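Local coordinates for protein succinate-semialdehyde dehydrogenase (Streptococcus pyogenes MGAS1882, PDB 4OGD) that oxidises succinic semialdehyde to succinate as an aldehyde dehydrogenase that uses NADP+ as cofactor, at residues 5-13 / 335-343; 255-263 / 360-368. All coordinates share one frame; numbering follows the deposited sequence.

Overall arrangement
From the N terminus the chain first runs through the hairpin of strands 4-7 and 12-16, whose turn in 5-13 is met by 335-343 in interaction 1, closing a loop of over three hundred residues. On the way it passes 255-263, at the end of helix 244-256; 360-368, about a hundred residues further on, closes interaction 2. The segments alternate, so the two loops cross. Interaction 1 ties the N-terminal hairpin to the link between strands 327-330 and 345-348; interaction 2 ties the end of a helix to the lead-in of strand 365-371. They meet directly, V342 O and M343 O packing on P364 CG, with centres about 18 Å apart.

Interaction 1: residues 5-13 / 335-343; sequences TIYPYTNEV and IDHPGHFVM
H340 N donates to P8 O (3.1 Å, 154° at the hydrogen), meeting the carbonyl almost head-on; this bond fastens the hairpin turn to the 335-343 loop. The H340 side chain reaches back beside P8, because CG lies close to the backbone N (chi1 -46°), and CD2 packs on P8. In the ring plane a water lies 2.8 Å from H340 NE2 and donates to I6 O, tying the imidazole to strand 4-7. N11 comes to the edge of the ring, its amide turned steeply against it, with OD1 near the ring plane, 3.1 Å from H340 CE1.

A second group of rings meets further along. Y9 swings its CG anti to the backbone N, which brings the phenol over to H337 and F341. It lies nearly parallel to the H337 imidazole (19°) but slid so far aside that contact is made mainly through Y9 CE1 and H337 CE1, 3.5 Å apart. F341 meets the phenol edge against edge, Y9 CD1 to F341 CZ at 3.7 Å. The rotation of H337 is fixed from its own loop: G339 N donates to H337 ND1 at 2.9 Å, in the ring plane, while Y9 O lies elsewhere on the edge, 3.3 Å from H337 CE1. G339, having no side chain, lets the carbonyls of P8 and Y9 come up to its CA.

The hairpin turn is held by Y7 O, which accepts from both T10 N and N11 N. Behind it Y7 makes a cation-pi contact with K72 and T5 OG1 is hydrogen-bonded to D73 OD1, both of helix 63-74. On the loop side H340 pairs by backbone with L305 and packs on A308 of helix 308-323, so the contact bridges the N-terminal hairpin and the edge of the seven-stranded mixed sheet.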
# COMPACT_ATOMS: atom_id res chain seq x y z
N THR A 5 -32.57 -4.52 7.38
CA THR A 5 -33.04 -3.76 6.23
C THR A 5 -34.19 -2.89 6.71
O THR A 5 -35.22 -3.40 7.14
CB THR A 5 -33.55 -4.65 5.10
OG1 THR A 5 -32.48 -5.49 4.62
CG2 THR A 5 -34.10 -3.79 3.96
N ILE A 6 -33.99 -1.58 6.67
CA ILE A 6 -35.06 -0.63 6.95
C ILE A 6 -35.20 0.30 5.75
O ILE A 6 -34.30 1.10 5.48
CB ILE A 6 -34.77 0.20 8.21
CG1 ILE A 6 -34.49 -0.72 9.39
CG2 ILE A 6 -35.94 1.15 8.51
CD1 ILE A 6 -34.05 0.00 10.64
N TYR A 7 -36.32 0.19 5.04
CA TYR A 7 -36.53 0.93 3.80
C TYR A 7 -36.52 2.43 4.06
O TYR A 7 -37.36 2.94 4.80
CB TYR A 7 -37.88 0.51 3.20
CG TYR A 7 -38.13 0.96 1.78
CD1 TYR A 7 -37.10 1.35 0.94
CD2 TYR A 7 -39.43 1.00 1.27
CE1 TYR A 7 -37.34 1.75 -0.36
CE2 TYR A 7 -39.69 1.41 -0.03
CZ TYR A 7 -38.64 1.78 -0.84
OH TYR A 7 -38.90 2.18 -2.12
N PRO A 8 -35.56 3.16 3.46
CA PRO A 8 -35.49 4.60 3.71
C PRO A 8 -36.69 5.41 3.21
O PRO A 8 -36.81 6.58 3.57
CB PRO A 8 -34.22 5.02 2.95
CG PRO A 8 -33.38 3.80 2.97
CD PRO A 8 -34.36 2.67 2.76
N TYR A 9 -37.55 4.83 2.38
CA TYR A 9 -38.70 5.59 1.89
C TYR A 9 -39.85 5.57 2.88
O TYR A 9 -40.59 6.54 2.99
CB TYR A 9 -39.15 5.07 0.52
CG TYR A 9 -40.37 5.76 -0.04
CD1 TYR A 9 -40.43 7.14 -0.12
CD2 TYR A 9 -41.46 5.02 -0.50
CE1 TYR A 9 -41.55 7.78 -0.64
CE2 TYR A 9 -42.57 5.65 -1.01
CZ TYR A 9 -42.61 7.03 -1.08
OH TYR A 9 -43.72 7.67 -1.60
N THR A 10 -39.97 4.48 3.63
CA THR A 10 -41.09 4.28 4.55
C THR A 10 -40.64 4.18 6.00
O THR A 10 -41.47 4.21 6.91
CB THR A 10 -41.88 3.01 4.21
OG1 THR A 10 -41.03 1.86 4.37
CG2 THR A 10 -42.40 3.07 2.78
N ASN A 11 -39.32 4.05 6.20
CA ASN A 11 -38.72 3.86 7.52
C ASN A 11 -39.23 2.59 8.19
O ASN A 11 -39.36 2.53 9.41
CB ASN A 11 -38.95 5.09 8.43
CG ASN A 11 -37.95 5.15 9.58
OD1 ASN A 11 -36.79 4.76 9.44
ND2 ASN A 11 -38.41 5.63 10.74
N GLU A 12 -39.51 1.58 7.38
CA GLU A 12 -40.07 0.33 7.88
C GLU A 12 -39.14 -0.88 7.72
O GLU A 12 -38.42 -1.01 6.73
CB GLU A 12 -41.43 0.07 7.23
CG GLU A 12 -41.57 -1.21 6.42
CD GLU A 12 -42.96 -1.36 5.84
OE1 GLU A 12 -43.22 -2.34 5.11
OE2 GLU A 12 -43.81 -0.48 6.12
N VAL A 13 -39.16 -1.76 8.72
CA VAL A 13 -38.30 -2.94 8.75
C VAL A 13 -38.72 -4.02 7.75
O VAL A 13 -39.86 -4.48 7.78
CB VAL A 13 -38.29 -3.56 10.16
CG1 VAL A 13 -37.37 -4.78 10.21
CG2 VAL A 13 -37.86 -2.53 11.19
N ILE A 335 -38.79 18.64 4.33
CA ILE A 335 -39.74 17.81 3.61
C ILE A 335 -40.53 16.98 4.62
O ILE A 335 -39.96 16.21 5.39
CB ILE A 335 -39.05 16.88 2.59
CG1 ILE A 335 -38.54 17.70 1.40
CG2 ILE A 335 -40.01 15.79 2.09
CD1 ILE A 335 -37.59 16.94 0.47
N ASP A 336 -41.84 17.18 4.65
CA ASP A 336 -42.68 16.49 5.62
C ASP A 336 -43.08 15.12 5.09
O ASP A 336 -44.06 14.98 4.36
CB ASP A 336 -43.92 17.34 5.92
CG ASP A 336 -44.91 16.65 6.83
OD1 ASP A 336 -44.47 15.82 7.67
OD2 ASP A 336 -46.12 16.93 6.72
N HIS A 337 -42.31 14.10 5.47
CA HIS A 337 -42.53 12.73 5.00
C HIS A 337 -41.73 11.80 5.91
O HIS A 337 -40.65 12.16 6.37
CB HIS A 337 -42.06 12.60 3.55
CG HIS A 337 -42.48 11.32 2.90
ND1 HIS A 337 -41.83 10.12 3.12
CD2 HIS A 337 -43.48 11.05 2.03
CE1 HIS A 337 -42.42 9.17 2.41
NE2 HIS A 337 -43.43 9.71 1.74
N PRO A 338 -42.26 10.60 6.20
CA PRO A 338 -41.54 9.70 7.11
C PRO A 338 -40.22 9.19 6.56
O PRO A 338 -39.36 8.79 7.34
CB PRO A 338 -42.52 8.54 7.33
CG PRO A 338 -43.50 8.63 6.20
CD PRO A 338 -43.61 10.09 5.87
N GLY A 339 -40.06 9.20 5.24
CA GLY A 339 -38.81 8.81 4.60
C GLY A 339 -37.72 9.82 4.91
O GLY A 339 -38.01 10.96 5.25
N HIS A 340 -36.46 9.42 4.76
CA HIS A 340 -35.36 10.28 5.19
C HIS A 340 -34.99 11.35 4.17
O HIS A 340 -33.83 11.46 3.75
CB HIS A 340 -34.15 9.43 5.55
CG HIS A 340 -34.48 8.24 6.40
ND1 HIS A 340 -35.13 8.36 7.61
CD2 HIS A 340 -34.28 6.92 6.20
CE1 HIS A 340 -35.30 7.15 8.13
NE2 HIS A 340 -34.80 6.26 7.29
N PHE A 341 -35.96 12.17 3.77
CA PHE A 341 -35.76 13.15 2.70
C PHE A 341 -35.09 14.46 3.13
O PHE A 341 -35.42 15.03 4.18
CB PHE A 341 -37.09 13.46 2.02
CG PHE A 341 -37.60 12.35 1.14
CD1 PHE A 341 -37.11 12.19 -0.14
CD2 PHE A 341 -38.59 11.49 1.60
CE1 PHE A 341 -37.57 11.17 -0.95
CE2 PHE A 341 -39.06 10.46 0.79
CZ PHE A 341 -38.55 10.31 -0.49
N VAL A 342 -34.17 14.93 2.30
CA VAL A 342 -33.58 16.26 2.42
C VAL A 342 -33.74 16.94 1.07
O VAL A 342 -33.40 16.37 0.04
CB VAL A 342 -32.07 16.16 2.80
CG1 VAL A 342 -31.40 17.54 2.78
CG2 VAL A 342 -31.90 15.50 4.16
N MET A 343 -34.29 18.15 1.05
CA MET A 343 -34.47 18.82 -0.23
C MET A 343 -33.15 19.38 -0.74
O MET A 343 -32.26 19.70 0.06
CB MET A 343 -35.53 19.93 -0.16
CG MET A 343 -35.03 21.30 0.23
SD MET A 343 -36.33 22.55 0.06
CE MET A 343 -36.22 22.91 -1.69
O HOH W 1 -34.08 3.63 6.80

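Interaction 2: residues 255-263 / 360-368; sequences RLYNAGQVC and EIFGPVGEI
R255 and F362 carry this contact from the two segments, each flat group laid against the other segment's backbone. The arginine bends at chi2 (51°) and turns its guanidinium side-on to V365: NE and NH2 both donate to V365 O, each at 2.9 Å, from the same face of the carbonyl. NH2 also donates to I361 O at 2.9 Å, nearly straight (173°) and within the guanidinium plane. G363 O lies over a face of the same group, 3.2 Å from R255 CZ, without a hydrogen bond. The carbonyls of V365 and I361 thus fix the guanidinium's rotation, and NH1 is hydrogen-bonded to S265 OG.

The F362 ring covers the turn at Q261 and V262, one face on the peptide between them, with Q261 C 3.5 Å from F362 CZ. Water 3 joins F362 O to Q261 OE1. The L256 and P364 side chains cross at about a right angle, L256 CD2 lying 3.6 Å from P364 CB, and A259 O abuts P364 CD at 3.3 Å.

GQVC (260-263) and EIFGP (360-364) match family motifs that line the active site of aldehyde dehydrogenases, so the contact probably shapes it. E360 OE2 is salt-bridged to K267. The segments join the end of helix 244-256 to strand 365-371, which lies between strands 345-348 and 268-272, with helix 276-288 against R255 and L256 and helix 308-323 against I361 and V365.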
# COMPACT_ATOMS: atom_id res chain seq x y z
N ARG A 255 -24.25 16.77 -8.80
CA ARG A 255 -24.42 16.94 -7.36
C ARG A 255 -25.56 16.12 -6.75
O ARG A 255 -25.53 15.80 -5.56
CB ARG A 255 -24.57 18.42 -6.98
CG ARG A 255 -24.49 18.68 -5.46
CD ARG A 255 -23.26 18.03 -4.84
NE ARG A 255 -23.10 18.38 -3.44
CZ ARG A 255 -22.92 17.50 -2.45
NH1 ARG A 255 -22.85 16.20 -2.72
NH2 ARG A 255 -22.79 17.93 -1.20
N LEU A 256 -26.57 15.78 -7.56
CA LEU A 256 -27.78 15.16 -7.03
C LEU A 256 -27.95 13.66 -7.32
O LEU A 256 -28.86 13.03 -6.78
CB LEU A 256 -29.02 15.94 -7.48
CG LEU A 256 -29.05 17.40 -7.04
CD1 LEU A 256 -30.32 18.06 -7.53
CD2 LEU A 256 -28.97 17.50 -5.53
N TYR A 257 -27.09 13.10 -8.15
CA TYR A 257 -27.08 11.65 -8.35
C TYR A 257 -26.85 10.98 -7.00
O TYR A 257 -25.99 11.42 -6.21
CB TYR A 257 -25.99 11.27 -9.34
CG TYR A 257 -25.77 9.79 -9.51
CD1 TYR A 257 -24.83 9.13 -8.73
CD2 TYR A 257 -26.46 9.07 -10.46
CE1 TYR A 257 -24.60 7.79 -8.87
CE2 TYR A 257 -26.24 7.70 -10.62
CZ TYR A 257 -25.31 7.08 -9.81
OH TYR A 257 -25.06 5.73 -9.92
N ASN A 258 -27.62 9.93 -6.72
CA ASN A 258 -27.57 9.21 -5.44
C ASN A 258 -27.80 10.16 -4.26
O ASN A 258 -27.24 9.97 -3.18
CB ASN A 258 -26.26 8.42 -5.29
CG ASN A 258 -26.39 7.21 -4.37
OD1 ASN A 258 -27.49 6.69 -4.15
ND2 ASN A 258 -25.26 6.74 -3.85
N ALA A 259 -28.62 11.18 -4.50
CA ALA A 259 -28.93 12.24 -3.53
C ALA A 259 -27.68 12.89 -2.95
O ALA A 259 -27.69 13.36 -1.81
CB ALA A 259 -29.86 11.71 -2.41
N GLY A 260 -26.61 12.92 -3.74
CA GLY A 260 -25.38 13.56 -3.32
C GLY A 260 -24.50 12.70 -2.43
O GLY A 260 -23.44 13.15 -1.99
N GLN A 261 -24.92 11.47 -2.19
CA GLN A 261 -24.22 10.56 -1.29
C GLN A 261 -23.13 9.80 -2.04
O GLN A 261 -23.13 8.57 -2.09
CB GLN A 261 -25.22 9.59 -0.66
CG GLN A 261 -26.39 10.29 0.03
CD GLN A 261 -27.44 9.30 0.49
OE1 GLN A 261 -27.62 9.08 1.70
NE2 GLN A 261 -28.15 8.70 -0.46
N VAL A 262 -22.20 10.55 -2.63
CA VAL A 262 -21.21 9.96 -3.53
C VAL A 262 -19.88 10.57 -3.16
O VAL A 262 -19.77 11.79 -3.04
CB VAL A 262 -21.55 10.27 -5.01
CG1 VAL A 262 -20.54 9.63 -5.95
CG2 VAL A 262 -22.94 9.77 -5.35
N CYS A 263 -18.87 9.73 -2.96
CA CYS A 263 -17.55 10.24 -2.59
C CYS A 263 -17.01 11.18 -3.67
O CYS A 263 -16.29 12.13 -3.36
CB CYS A 263 -16.59 9.09 -2.33
SG CYS A 263 -16.49 7.90 -3.66
N GLU A 360 -16.90 17.50 4.08
CA GLU A 360 -17.72 16.81 3.08
C GLU A 360 -19.16 16.69 3.56
O GLU A 360 -19.41 16.19 4.66
CB GLU A 360 -17.15 15.41 2.83
CG GLU A 360 -18.03 14.54 1.94
CD GLU A 360 -17.46 13.15 1.75
OE1 GLU A 360 -16.90 12.60 2.72
OE2 GLU A 360 -17.58 12.60 0.63
N ILE A 361 -20.10 17.17 2.75
CA ILE A 361 -21.53 16.99 3.02
C ILE A 361 -22.08 15.87 2.15
O ILE A 361 -22.14 16.00 0.91
CB ILE A 361 -22.33 18.28 2.77
CG1 ILE A 361 -21.80 19.43 3.62
CG2 ILE A 361 -23.80 18.04 3.10
CD1 ILE A 361 -22.55 20.74 3.38
N PHE A 362 -22.47 14.77 2.78
CA PHE A 362 -22.91 13.57 2.06
C PHE A 362 -24.42 13.62 1.84
O PHE A 362 -25.18 12.77 2.32
CB PHE A 362 -22.51 12.32 2.86
CG PHE A 362 -21.89 11.22 2.02
CD1 PHE A 362 -22.48 9.97 1.94
CD2 PHE A 362 -20.71 11.45 1.32
CE1 PHE A 362 -21.90 8.94 1.18
CE2 PHE A 362 -20.12 10.44 0.56
CZ PHE A 362 -20.73 9.18 0.48
N GLY A 363 -24.85 14.64 1.09
CA GLY A 363 -26.25 14.84 0.78
C GLY A 363 -26.40 15.86 -0.32
O GLY A 363 -25.41 16.30 -0.90
N PRO A 364 -27.64 16.26 -0.63
CA PRO A 364 -27.93 17.07 -1.81
C PRO A 364 -27.71 18.55 -1.57
O PRO A 364 -28.64 19.34 -1.71
CB PRO A 364 -29.42 16.81 -2.04
CG PRO A 364 -29.96 16.52 -0.68
CD PRO A 364 -28.87 15.79 0.05
N VAL A 365 -26.48 18.92 -1.22
CA VAL A 365 -26.17 20.29 -0.86
C VAL A 365 -25.15 20.89 -1.81
O VAL A 365 -23.97 20.55 -1.76
CB VAL A 365 -25.65 20.40 0.59
CG1 VAL A 365 -25.38 21.85 0.95
CG2 VAL A 365 -26.64 19.77 1.56
N GLY A 366 -25.61 21.78 -2.69
CA GLY A 366 -24.70 22.48 -3.58
C GLY A 366 -23.94 23.54 -2.80
O GLY A 366 -24.49 24.14 -1.88
N GLU A 367 -22.67 23.74 -3.14
CA GLU A 367 -21.86 24.77 -2.50
C GLU A 367 -21.16 25.58 -3.57
O GLU A 367 -20.49 25.02 -4.43
CB GLU A 367 -20.81 24.12 -1.58
CG GLU A 367 -21.40 23.18 -0.54
CD GLU A 367 -20.37 22.21 -0.00
OE1 GLU A 367 -19.20 22.62 0.13
OE2 GLU A 367 -20.73 21.04 0.26
N ILE A 368 -21.31 26.90 -3.52
CA ILE A 368 -20.67 27.74 -4.52
C ILE A 368 -19.54 28.54 -3.89
O ILE A 368 -19.76 29.33 -2.98
CB ILE A 368 -21.69 28.67 -5.21
CG1 ILE A 368 -22.84 27.85 -5.79
CG2 ILE A 368 -21.01 29.43 -6.32
CD1 ILE A 368 -24.01 28.71 -6.28
O HOH W 2 -22.00 21.17 -4.58
O HOH W 3 -26.05 10.41 3.45